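Side-chain contacts in transcriptional regulator, ROK family (PDB 1Z05), which probably binds DNA to regulate transcription linked to carbohydrate metabolism, and binds zinc through a site of the kind found in ROK-family proteins: residues 278-281 with 287-290; 301-306 with 334-339; 270-275 with 342-347. One frame throughout, in Å; residues are numbered along the deposited sequence.

Interaction 1 (278-281 with 287-290); sequences RCHC and LETV. With ZN (zinc ion), chain B.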
ATOM      1  N   ARG A 278      -5.526 -30.831  -1.586  1.00 48.62           N
ATOM      2  CA  ARG A 278      -4.950 -30.280  -2.804  1.00 47.73           C
ATOM      3  C   ARG A 278      -5.882 -29.207  -3.372  1.00 47.36           C
ATOM      4  O   ARG A 278      -7.096 -29.408  -3.474  1.00 48.06           O
ATOM      5  CB  ARG A 278      -4.673 -31.382  -3.837  1.00 47.85           C
ATOM      6  CG  ARG A 278      -4.002 -30.877  -5.112  1.00 48.44           C
ATOM      7  CD  ARG A 278      -3.086 -31.918  -5.727  1.00 50.92           C
ATOM      8  NE  ARG A 278      -2.109 -31.282  -6.612  1.00 53.12           N
ATOM      9  CZ  ARG A 278      -1.073 -31.900  -7.176  1.00 56.17           C
ATOM     10  NH1 ARG A 278      -0.852 -33.192  -6.958  1.00 57.58           N
ATOM     11  NH2 ARG A 278      -0.252 -31.217  -7.964  1.00 54.68           N
ATOM     12  N   CYS A 279      -5.299 -28.058  -3.699  1.00 45.23           N
ATOM     13  CA  CYS A 279      -6.020 -26.934  -4.267  1.00 44.56           C
ATOM     14  C   CYS A 279      -5.987 -27.028  -5.783  1.00 45.22           C
ATOM     15  O   CYS A 279      -5.138 -27.716  -6.342  1.00 46.06           O
ATOM     16  CB  CYS A 279      -5.361 -25.632  -3.804  1.00 44.63           C
ATOM     17  SG  CYS A 279      -6.194 -24.109  -4.278  1.00 42.67           S
ATOM     18  N   HIS A 280      -6.896 -26.319  -6.447  1.00 45.87           N
ATOM     19  CA  HIS A 280      -6.905 -26.248  -7.907  1.00 45.94           C
ATOM     20  C   HIS A 280      -5.588 -25.692  -8.461  1.00 44.99           C
ATOM     21  O   HIS A 280      -5.231 -25.963  -9.610  1.00 44.04           O
ATOM     22  CB  HIS A 280      -8.102 -25.427  -8.411  1.00 47.15           C
ATOM     23  CG  HIS A 280      -7.889 -23.945  -8.371  1.00 49.40           C
ATOM     24  ND1 HIS A 280      -8.395 -23.146  -7.368  1.00 50.75           N
ATOM     25  CD2 HIS A 280      -7.231 -23.114  -9.216  1.00 52.52           C
ATOM     26  CE1 HIS A 280      -8.057 -21.889  -7.596  1.00 51.89           C
ATOM     27  NE2 HIS A 280      -7.344 -21.843  -8.707  1.00 52.01           N
ATOM     28  N   CYS A 281      -4.873 -24.924  -7.637  1.00 43.13           N
ATOM     29  CA  CYS A 281      -3.572 -24.360  -8.015  1.00 41.42           C
ATOM     30  C   CYS A 281      -2.447 -25.404  -8.024  1.00 40.91           C
ATOM     31  O   CYS A 281      -1.379 -25.171  -8.591  1.00 42.06           O
ATOM     32  CB  CYS A 281      -3.215 -23.168  -7.114  1.00 42.27           C
ATOM     33  SG  CYS A 281      -2.662 -23.587  -5.451  1.00 38.97           S
ATOM     34  N   LEU A 287      -6.137 -21.563   1.812  1.00 33.91           N
ATOM     35  CA  LEU A 287      -7.355 -21.103   2.472  1.00 34.13           C
ATOM     36  C   LEU A 287      -8.634 -21.452   1.690  1.00 35.22           C
ATOM     37  O   LEU A 287      -9.642 -21.837   2.277  1.00 34.64           O
ATOM     38  CB  LEU A 287      -7.300 -19.594   2.755  1.00 32.57           C
ATOM     39  CG  LEU A 287      -8.482 -18.951   3.480  1.00 34.38           C
ATOM     40  CD1 LEU A 287      -8.627 -19.481   4.934  1.00 35.12           C
ATOM     41  CD2 LEU A 287      -8.355 -17.427   3.492  1.00 34.59           C
ATOM     42  N   GLU A 288      -8.613 -21.325   0.369  1.00 37.08           N
ATOM     43  CA  GLU A 288      -9.853 -21.595  -0.359  1.00 41.11           C
ATOM     44  C   GLU A 288     -10.291 -23.072  -0.390  1.00 41.13           C
ATOM     45  O   GLU A 288     -11.422 -23.369  -0.774  1.00 42.79           O
ATOM     46  CB  GLU A 288      -9.885 -20.922  -1.738  1.00 41.94           C
ATOM     47  CG  GLU A 288      -9.013 -21.505  -2.797  1.00 48.12           C
ATOM     48  CD  GLU A 288      -9.326 -20.878  -4.148  1.00 55.11           C
ATOM     49  OE1 GLU A 288      -9.470 -19.631  -4.226  1.00 57.01           O
ATOM     50  OE2 GLU A 288      -9.445 -21.635  -5.128  1.00 58.94           O
ATOM     51  N   THR A 289      -9.417 -23.978   0.053  1.00 40.93           N
ATOM     52  CA  THR A 289      -9.771 -25.399   0.179  1.00 40.88           C
ATOM     53  C   THR A 289     -10.681 -25.658   1.385  1.00 41.43           C
ATOM     54  O   THR A 289     -11.277 -26.734   1.494  1.00 42.10           O
ATOM     55  CB  THR A 289      -8.532 -26.329   0.292  1.00 40.34           C
ATOM     56  OG1 THR A 289      -7.843 -26.086   1.529  1.00 38.68           O
ATOM     57  CG2 THR A 289      -7.585 -26.123  -0.881  1.00 40.28           C
ATOM     58  N   VAL A 290     -10.773 -24.684   2.292  1.00 40.20           N
ATOM     59  CA  VAL A 290     -11.563 -24.844   3.503  1.00 40.63           C
ATOM     60  C   VAL A 290     -12.572 -23.704   3.716  1.00 42.09           C
ATOM     61  O   VAL A 290     -13.432 -23.792   4.599  1.00 42.51           O
ATOM     62  CB  VAL A 290     -10.661 -24.973   4.785  1.00 40.27           C
ATOM     63  CG1 VAL A 290      -9.753 -26.186   4.717  1.00 40.48           C
ATOM     64  CG2 VAL A 290      -9.833 -23.700   5.020  1.00 40.53           C
TER
HETATM   65 ZN    ZN B 406      -4.178 -22.748  -3.909  1.00 33.30          ZN
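Cys279 SG, which lies 4.1 Å from Glu288 CG across the contact, is gripped from two other directions. Zinc binds it at 2.5 Å, and the backbone N of Cys281 points at the same sulfur over 3.7 Å, a weak but nearly straight bond (178°). The sulfur stands anti to its own backbone N (chi1 -175°), while Cys281 SG, folded between its backbone N and carbonyl carbon, reaches the ion at 2.3 Å. His269 and Cys286 complete the four-residue site, and the segment starts the Cys-X-Cys-Gly-X-X-Gly-Cys zinc motif of ROK proteins. One step from the metal, Thr289 turns its methyl to the loop: CG2 sits 3.7 Å from Cys279 CB, while OG1 bonds to the carbonyl of Cys286. The Glu288 chain runs extended beyond CG, and its carboxylate lies at the edge of the His280 ring; the modelled orientation of that ring is doubtful, so which ring atom faces the carboxylate is left open. The weak N-H bond to Cys279 SG would be expected to draw some negative charge off a zinc-bound thiolate, and the nearby methyl and methylene groups give that sulfur an apolar flank on the Glu288-Thr289 side.

Interaction 2 (301-306 with 334-339); sequences TARIQA and AVDVIQ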
ATOM      1  N   THR A 301     -21.886 -31.635   3.454  1.00 36.90           N
ATOM      2  CA  THR A 301     -22.240 -32.855   2.723  1.00 36.76           C
ATOM      3  C   THR A 301     -21.453 -34.072   3.209  1.00 36.13           C
ATOM      4  O   THR A 301     -22.027 -35.137   3.378  1.00 36.06           O
ATOM      5  CB  THR A 301     -22.048 -32.683   1.191  1.00 36.66           C
ATOM      6  OG1 THR A 301     -22.759 -31.525   0.750  1.00 39.06           O
ATOM      7  CG2 THR A 301     -22.565 -33.891   0.435  1.00 37.97           C
ATOM      8  N   ALA A 302     -20.152 -33.914   3.438  1.00 35.51           N
ATOM      9  CA  ALA A 302     -19.315 -35.039   3.886  1.00 35.22           C
ATOM     10  C   ALA A 302     -19.666 -35.521   5.301  1.00 34.93           C
ATOM     11  O   ALA A 302     -19.710 -36.718   5.564  1.00 34.79           O
ATOM     12  CB  ALA A 302     -17.825 -34.675   3.798  1.00 35.71           C
ATOM     13  N   ARG A 303     -19.928 -34.588   6.209  1.00 34.51           N
ATOM     14  CA  ARG A 303     -20.191 -34.956   7.609  1.00 33.11           C
ATOM     15  C   ARG A 303     -21.554 -35.633   7.768  1.00 32.62           C
ATOM     16  O   ARG A 303     -21.707 -36.550   8.578  1.00 32.20           O
ATOM     17  CB  ARG A 303     -20.036 -33.735   8.521  1.00 33.57           C
ATOM     18  CG  ARG A 303     -18.599 -33.192   8.557  1.00 32.84           C
ATOM     19  CD  ARG A 303     -18.447 -31.901   9.374  1.00 34.28           C
ATOM     20  NE  ARG A 303     -18.652 -32.182  10.792  1.00 35.68           N
ATOM     21  CZ  ARG A 303     -18.383 -31.346  11.790  1.00 36.56           C
ATOM     22  NH1 ARG A 303     -17.870 -30.144  11.547  1.00 33.81           N
ATOM     23  NH2 ARG A 303     -18.629 -31.730  13.042  1.00 32.59           N
ATOM     24  N   ILE A 304     -22.529 -35.198   6.972  1.00 32.44           N
ATOM     25  CA  ILE A 304     -23.851 -35.849   6.928  1.00 33.07           C
ATOM     26  C   ILE A 304     -23.776 -37.269   6.339  1.00 33.48           C
ATOM     27  O   ILE A 304     -24.431 -38.193   6.849  1.00 34.08           O
ATOM     28  CB  ILE A 304     -24.907 -34.961   6.204  1.00 32.28           C
ATOM     29  CG1 ILE A 304     -25.296 -33.785   7.106  1.00 33.23           C
ATOM     30  CG2 ILE A 304     -26.151 -35.763   5.824  1.00 31.37           C
ATOM     31  CD1 ILE A 304     -25.903 -32.603   6.377  1.00 34.20           C
ATOM     32  N   GLN A 305     -22.982 -37.430   5.277  0.70 34.17           N
ATOM     33  CA  GLN A 305     -22.758 -38.735   4.642  0.70 33.96           C
ATOM     34  C   GLN A 305     -22.081 -39.703   5.612  0.70 34.68           C
ATOM     35  O   GLN A 305     -22.360 -40.907   5.597  0.70 34.65           O
ATOM     36  CB  GLN A 305     -21.945 -38.570   3.347  0.70 34.89           C
ATOM     37  CG  GLN A 305     -21.483 -39.871   2.657  0.70 34.64           C
ATOM     38  CD  GLN A 305     -22.621 -40.713   2.072  0.70 37.42           C
ATOM     39  OE1 GLN A 305     -23.586 -40.188   1.508  0.70 38.35           O
ATOM     40  NE2 GLN A 305     -22.496 -42.030   2.195  0.70 34.99           N
ATOM     41  N   ALA A 306     -21.223 -39.164   6.479  1.00 34.09           N
ATOM     42  CA  ALA A 306     -20.525 -39.962   7.489  1.00 34.77           C
ATOM     43  C   ALA A 306     -21.423 -40.292   8.690  1.00 35.06           C
ATOM     44  O   ALA A 306     -21.034 -41.056   9.573  1.00 35.94           O
ATOM     45  CB  ALA A 306     -19.256 -39.258   7.938  1.00 35.60           C
ATOM     46  N   ALA A 334     -24.185 -27.427  11.895  1.00 32.84           N
ATOM     47  CA  ALA A 334     -24.026 -26.161  11.181  1.00 31.94           C
ATOM     48  C   ALA A 334     -23.251 -25.142  12.015  1.00 31.89           C
ATOM     49  O   ALA A 334     -22.389 -24.437  11.498  1.00 32.26           O
ATOM     50  CB  ALA A 334     -25.386 -25.609  10.779  1.00 31.37           C
ATOM     51  N   VAL A 335     -23.558 -25.066  13.309  1.00 32.09           N
ATOM     52  CA  VAL A 335     -22.785 -24.242  14.237  1.00 30.81           C
ATOM     53  C   VAL A 335     -21.305 -24.628  14.179  1.00 31.10           C
ATOM     54  O   VAL A 335     -20.437 -23.769  14.006  1.00 32.91           O
ATOM     55  CB  VAL A 335     -23.326 -24.347  15.694  1.00 30.23           C
ATOM     56  CG1 VAL A 335     -22.343 -23.727  16.704  1.00 28.27           C
ATOM     57  CG2 VAL A 335     -24.708 -23.695  15.812  1.00 30.34           C
ATOM     58  N   ASP A 336     -21.016 -25.919  14.295  1.00 31.38           N
ATOM     59  CA  ASP A 336     -19.627 -26.395  14.262  1.00 32.84           C
ATOM     60  C   ASP A 336     -18.896 -26.079  12.945  1.00 33.55           C
ATOM     61  O   ASP A 336     -17.709 -25.721  12.944  1.00 33.99           O
ATOM     62  CB  ASP A 336     -19.576 -27.897  14.543  1.00 31.51           C
ATOM     63  CG  ASP A 336     -18.190 -28.356  14.966  1.00 37.26           C
ATOM     64  OD1 ASP A 336     -17.691 -27.879  16.023  1.00 36.68           O
ATOM     65  OD2 ASP A 336     -17.605 -29.200  14.243  1.00 41.30           O
ATOM     66  N   VAL A 337     -19.605 -26.227  11.833  1.00 33.41           N
ATOM     67  CA  VAL A 337     -19.073 -25.879  10.509  1.00 33.44           C
ATOM     68  C   VAL A 337     -18.750 -24.373  10.414  1.00 33.50           C
ATOM     69  O   VAL A 337     -17.675 -23.992   9.950  1.00 34.93           O
ATOM     70  CB  VAL A 337     -20.041 -26.335   9.383  1.00 33.57           C
ATOM     71  CG1 VAL A 337     -19.631 -25.774   8.014  1.00 33.02           C
ATOM     72  CG2 VAL A 337     -20.114 -27.862   9.328  1.00 32.24           C
ATOM     73  N   ILE A 338     -19.664 -23.523  10.870  1.00 34.13           N
ATOM     74  CA  ILE A 338     -19.419 -22.070  10.884  1.00 34.25           C
ATOM     75  C   ILE A 338     -18.260 -21.652  11.806  1.00 33.13           C
ATOM     76  O   ILE A 338     -17.490 -20.727  11.482  1.00 31.13           O
ATOM     77  CB  ILE A 338     -20.722 -21.265  11.206  1.00 35.08           C
ATOM     78  CG1 ILE A 338     -21.769 -21.449  10.089  1.00 35.38           C
ATOM     79  CG2 ILE A 338     -20.431 -19.778  11.402  1.00 35.19           C
ATOM     80  CD1 ILE A 338     -21.229 -21.246   8.676  1.00 41.45           C
ATOM     81  N   GLN A 339     -18.144 -22.311  12.959  1.00 33.73           N
ATOM     82  CA  GLN A 339     -17.047 -22.025  13.896  1.00 34.34           C
ATOM     83  C   GLN A 339     -15.699 -22.397  13.287  1.00 34.31           C
ATOM     84  O   GLN A 339     -14.751 -21.623  13.376  1.00 35.39           O
ATOM     85  CB  GLN A 339     -17.270 -22.692  15.268  1.00 33.27           C
ATOM     86  CG  GLN A 339     -18.421 -22.062  16.044  1.00 33.91           C
ATOM     87  CD  GLN A 339     -18.795 -22.832  17.298  1.00 35.19           C
ATOM     88  OE1 GLN A 339     -18.510 -24.027  17.422  1.00 37.49           O
ATOM     89  NE2 GLN A 339     -19.452 -22.150  18.229  1.00 33.50           N
TER
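Arg303 and Val337 mark the nearest backbone approach of two helical segments, their CA atoms 9.6 Å apart, a separation wide enough that long side chains have to span it. Arg303 does most of this. Its first torsion sets CG anti to the carbonyl carbon (chi1 -65°), and after an extended chi2 the chain bends at chi3, which brings the guanidinium end-on to Asp336. Both terminal nitrogens converge on a single oxygen: NH1 lies 2.9 Å and NH2 3.0 Å from Asp336 OD2. These two hydrogen bonds make a forked salt bridge, neither of them straight, with N-H...O angles of 149° and 142°. The oxygen sits at the guanidinium edge, in the guanidinium plane, yet the carboxylate is turned almost perpendicular to the guanidinium. NH1 meets the anti lone pair of OD2, whereas NH2 comes in on the anti side but well out of the carboxylate plane.

Two helices of the ROK-family region are joined by this side-chain salt bridge, helix 293-305 near its end and the long helix 332-356, away from the zinc site. One residue further along the long helix, Val337 CG2 approaches Arg303 NH1 obliquely at 3.9 Å, so the guanidinium has an apolar neighbour beside its acidic one. NH2 also makes a salt bridge with Glu308, just after the first segment, so the guanidinium is shared by two acidic side chains. Leu333, at the start of the long helix, touches both Arg303 and the adjacent Ile304. On another side of helix 332-356, Ile338 packs against helices 320-328 and 371-385. Both Arg303 and Asp336 also touch a crystal neighbour, a caution against reading their exact rotamers as those adopted in solution.

Interaction 3 (270-275 with 342-347); sequences IQIDPQ and GRYLGA. With SO4 (sulfate ion), chain H.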
ATOM      1  N   ILE A 270      -3.099 -18.475   0.462  0.50 33.45           N
ATOM      2  CA  ILE A 270      -2.306 -18.551   1.681  0.50 34.27           C
ATOM      3  C   ILE A 270      -2.491 -19.953   2.269  0.50 34.86           C
ATOM      4  O   ILE A 270      -3.619 -20.402   2.476  0.50 33.48           O
ATOM      5  CB  ILE A 270      -2.714 -17.457   2.710  0.50 34.19           C
ATOM      6  CG1 ILE A 270      -2.457 -16.056   2.137  0.50 35.63           C
ATOM      7  CG2 ILE A 270      -1.970 -17.659   4.051  0.50 36.28           C
ATOM      8  CD1 ILE A 270      -3.127 -14.910   2.916  0.50 34.04           C
ATOM      9  N   GLN A 271      -1.381 -20.650   2.504  1.00 36.54           N
ATOM     10  CA  GLN A 271      -1.422 -21.977   3.120  1.00 39.07           C
ATOM     11  C   GLN A 271      -1.809 -21.854   4.594  1.00 41.72           C
ATOM     12  O   GLN A 271      -1.083 -21.261   5.378  1.00 42.67           O
ATOM     13  CB  GLN A 271      -0.087 -22.709   2.971  1.00 39.33           C
ATOM     14  CG  GLN A 271      -0.200 -24.195   3.298  1.00 39.95           C
ATOM     15  CD  GLN A 271       1.125 -24.906   3.262  1.00 41.62           C
ATOM     16  OE1 GLN A 271       1.933 -24.774   4.176  1.00 43.92           O
ATOM     17  NE2 GLN A 271       1.351 -25.687   2.210  1.00 45.57           N
ATOM     18  N   ILE A 272      -2.974 -22.381   4.957  1.00 45.99           N
ATOM     19  CA  ILE A 272      -3.430 -22.335   6.356  1.00 50.18           C
ATOM     20  C   ILE A 272      -3.387 -23.705   7.026  1.00 52.58           C
ATOM     21  O   ILE A 272      -3.458 -23.807   8.256  1.00 53.86           O
ATOM     22  CB  ILE A 272      -4.846 -21.693   6.533  1.00 51.01           C
ATOM     23  CG1 ILE A 272      -5.795 -22.088   5.403  1.00 50.75           C
ATOM     24  CG2 ILE A 272      -4.750 -20.165   6.657  1.00 51.74           C
ATOM     25  CD1 ILE A 272      -6.385 -23.450   5.542  1.00 53.36           C
ATOM     26  N   ASP A 273      -3.280 -24.753   6.212  1.00 55.07           N
ATOM     27  CA  ASP A 273      -3.096 -26.112   6.715  1.00 58.13           C
ATOM     28  C   ASP A 273      -1.949 -26.805   5.982  1.00 59.13           C
ATOM     29  O   ASP A 273      -2.104 -27.213   4.829  1.00 59.65           O
ATOM     30  CB  ASP A 273      -4.392 -26.933   6.604  1.00 58.29           C
ATOM     31  CG  ASP A 273      -4.259 -28.342   7.197  1.00 61.36           C
ATOM     32  OD1 ASP A 273      -3.291 -28.607   7.950  1.00 63.04           O
ATOM     33  OD2 ASP A 273      -5.131 -29.192   6.908  1.00 63.50           O
ATOM     34  N   PRO A 274      -0.795 -26.959   6.662  1.00 60.75           N
ATOM     35  CA  PRO A 274       0.397 -27.605   6.094  1.00 61.24           C
ATOM     36  C   PRO A 274       0.132 -29.009   5.534  1.00 61.74           C
ATOM     37  O   PRO A 274       0.749 -29.396   4.532  1.00 62.16           O
ATOM     38  CB  PRO A 274       1.364 -27.681   7.285  1.00 61.20           C
ATOM     39  CG  PRO A 274       0.509 -27.458   8.508  1.00 62.25           C
ATOM     40  CD  PRO A 274      -0.571 -26.532   8.055  1.00 60.93           C
ATOM     41  N   GLN A 275      -0.776 -29.752   6.171  1.00 61.28           N
ATOM     42  CA  GLN A 275      -1.140 -31.101   5.731  1.00 60.99           C
ATOM     43  C   GLN A 275      -2.592 -31.152   5.235  1.00 60.28           C
ATOM     44  O   GLN A 275      -3.393 -31.954   5.722  1.00 60.32           O
ATOM     45  CB  GLN A 275      -0.947 -32.125   6.869  1.00 61.80           C
ATOM     46  CG  GLN A 275       0.185 -31.834   7.874  1.00 62.78           C
ATOM     47  CD  GLN A 275       1.585 -31.879   7.267  1.00 64.99           C
ATOM     48  OE1 GLN A 275       2.502 -31.222   7.764  1.00 65.96           O
ATOM     49  NE2 GLN A 275       1.757 -32.655   6.196  1.00 64.69           N
ATOM     50  N   GLY A 342     -14.782 -19.797  10.819  1.00 35.06           N
ATOM     51  CA  GLY A 342     -14.286 -18.652  11.585  1.00 33.97           C
ATOM     52  C   GLY A 342     -12.845 -18.777  12.046  1.00 35.60           C
ATOM     53  O   GLY A 342     -12.093 -17.807  12.020  1.00 35.39           O
ATOM     54  N   ARG A 343     -12.451 -19.977  12.469  1.00 36.37           N
ATOM     55  CA  ARG A 343     -11.071 -20.216  12.876  1.00 36.56           C
ATOM     56  C   ARG A 343     -10.081 -19.998  11.733  1.00 37.83           C
ATOM     57  O   ARG A 343      -9.051 -19.341  11.910  1.00 37.09           O
ATOM     58  CB  ARG A 343     -10.912 -21.604  13.525  1.00 36.35           C
ATOM     59  CG  ARG A 343     -11.600 -21.671  14.906  1.00 35.41           C
ATOM     60  CD  ARG A 343     -11.176 -22.876  15.742  1.00 36.02           C
ATOM     61  NE  ARG A 343     -11.538 -24.142  15.097  1.00 36.16           N
ATOM     62  CZ  ARG A 343     -12.725 -24.733  15.213  1.00 36.90           C
ATOM     63  NH1 ARG A 343     -13.682 -24.187  15.956  1.00 36.31           N
ATOM     64  NH2 ARG A 343     -12.951 -25.881  14.596  1.00 34.07           N
ATOM     65  N   TYR A 344     -10.419 -20.520  10.558  1.00 38.55           N
ATOM     66  CA  TYR A 344      -9.583 -20.357   9.376  1.00 39.56           C
ATOM     67  C   TYR A 344      -9.541 -18.909   8.878  1.00 39.27           C
ATOM     68  O   TYR A 344      -8.477 -18.410   8.516  1.00 38.30           O
ATOM     69  CB  TYR A 344     -10.047 -21.293   8.264  1.00 39.78           C
ATOM     70  CG  TYR A 344      -9.653 -22.743   8.464  1.00 41.39           C
ATOM     71  CD1 TYR A 344      -8.318 -23.103   8.652  1.00 39.93           C
ATOM     72  CD2 TYR A 344     -10.611 -23.757   8.418  1.00 41.88           C
ATOM     73  CE1 TYR A 344      -7.946 -24.438   8.818  1.00 45.11           C
ATOM     74  CE2 TYR A 344     -10.248 -25.098   8.571  1.00 45.36           C
ATOM     75  CZ  TYR A 344      -8.918 -25.426   8.771  1.00 45.38           C
ATOM     76  OH  TYR A 344      -8.548 -26.742   8.926  1.00 49.67           O
ATOM     77  N   LEU A 345     -10.698 -18.252   8.858  1.00 38.17           N
ATOM     78  CA  LEU A 345     -10.771 -16.826   8.518  1.00 38.66           C
ATOM     79  C   LEU A 345      -9.996 -15.975   9.522  1.00 38.07           C
ATOM     80  O   LEU A 345      -9.281 -15.059   9.132  1.00 38.18           O
ATOM     81  CB  LEU A 345     -12.222 -16.345   8.441  1.00 38.20           C
ATOM     82  CG  LEU A 345     -13.054 -16.926   7.302  1.00 39.11           C
ATOM     83  CD1 LEU A 345     -14.503 -16.472   7.449  1.00 41.23           C
ATOM     84  CD2 LEU A 345     -12.478 -16.543   5.938  1.00 43.79           C
ATOM     85  N   GLY A 346     -10.139 -16.299  10.807  1.00 36.77           N
ATOM     86  CA  GLY A 346      -9.403 -15.643  11.871  1.00 36.58           C
ATOM     87  C   GLY A 346      -7.894 -15.728  11.696  1.00 36.66           C
ATOM     88  O   GLY A 346      -7.188 -14.758  11.959  1.00 36.69           O
ATOM     89  N   ALA A 347      -7.400 -16.891  11.268  1.00 36.36           N
ATOM     90  CA  ALA A 347      -5.982 -17.073  10.960  1.00 36.11           C
ATOM     91  C   ALA A 347      -5.517 -16.158   9.815  1.00 35.30           C
ATOM     92  O   ALA A 347      -4.464 -15.526   9.897  1.00 34.60           O
ATOM     93  CB  ALA A 347      -5.682 -18.555  10.631  1.00 36.63           C
TER
HETATM   94  S   SO4 H 412      -8.885 -25.350  13.047  0.50 65.06           S
HETATM   95  O1  SO4 H 412      -8.357 -24.147  12.406  0.50 63.22           O
HETATM   96  O2  SO4 H 412      -9.027 -25.114  14.480  0.50 64.55           O
HETATM   97  O3  SO4 H 412     -10.188 -25.688  12.481  0.50 63.37           O
HETATM   98  O4  SO4 H 412      -7.958 -26.458  12.832  0.50 64.72           O
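Ile272 CD1 rests against the Tyr344 ring, 3.7 Å from CD1 and 3.8 Å from CE1 of that tyrosine. The approach is oblique, and the two side chains cross at about a right angle. This is a loop-on-helix contact of the ROK fold: the zinc-bearing loop between strand 255-256 and helix 288-291 lies against helix 332-356. A second, looser touch, Ile272 CG2 to Ala347 CB at 4.4 Å, falls about one turn further along the helix. Ile272 manages both because CG1 is folded between the backbone N and the carbonyl carbon (chi1 38°), which lets its ethyl branch reach the ring while CG2 turns to the alanine.

Val290 and Leu287 each pack on both Ile272 and Tyr344, giving the pair further apolar neighbours. Behind the isoleucine, the loop is shaped by an Asx turn, in which Asp273 OD1 accepts a hydrogen bond from the backbone N of Gln275 at 3.3 Å, from well above the carboxylate plane. Backbone bonds from Ile272 and Asp273 to Gly285 tie the same stretch to the chain just ahead of Cys286.

On the helix side a sulfate, likely a crystallisation additive, places O1 over one face of the Tyr344 ring, 3.6 Å from CE1 and nearer the ring's margin than its centre. Arg343 holds that ion edge-on, NE donating to sulfate O2 at 2.8 Å with an N-H...O angle of 143°.

How the interactions relate
Interactions 1 and 3 are neighbours, with centres 11 Å apart, and they touch directly: Leu287 N lies 2.9 Å from Ile270 O, a probable hydrogen bond, and Val290 CG2 is 3.5 Å from both Ile272 CD1 and Tyr344 CD2. The zinc contact is thereby joined to the loop-helix contact, whose Ile272 side chain is about 9 Å from the metal. Interaction 2 lies farther out, its centre 18 Å from that of interaction 1 and 17 Å from that of interaction 3. It shares helix 332-356 with interaction 3, and its other helix, 293-305, directly follows helix 288-291. Along the chain, interactions 1 and 2 come in series, both nested inside the loop closed by interaction 3.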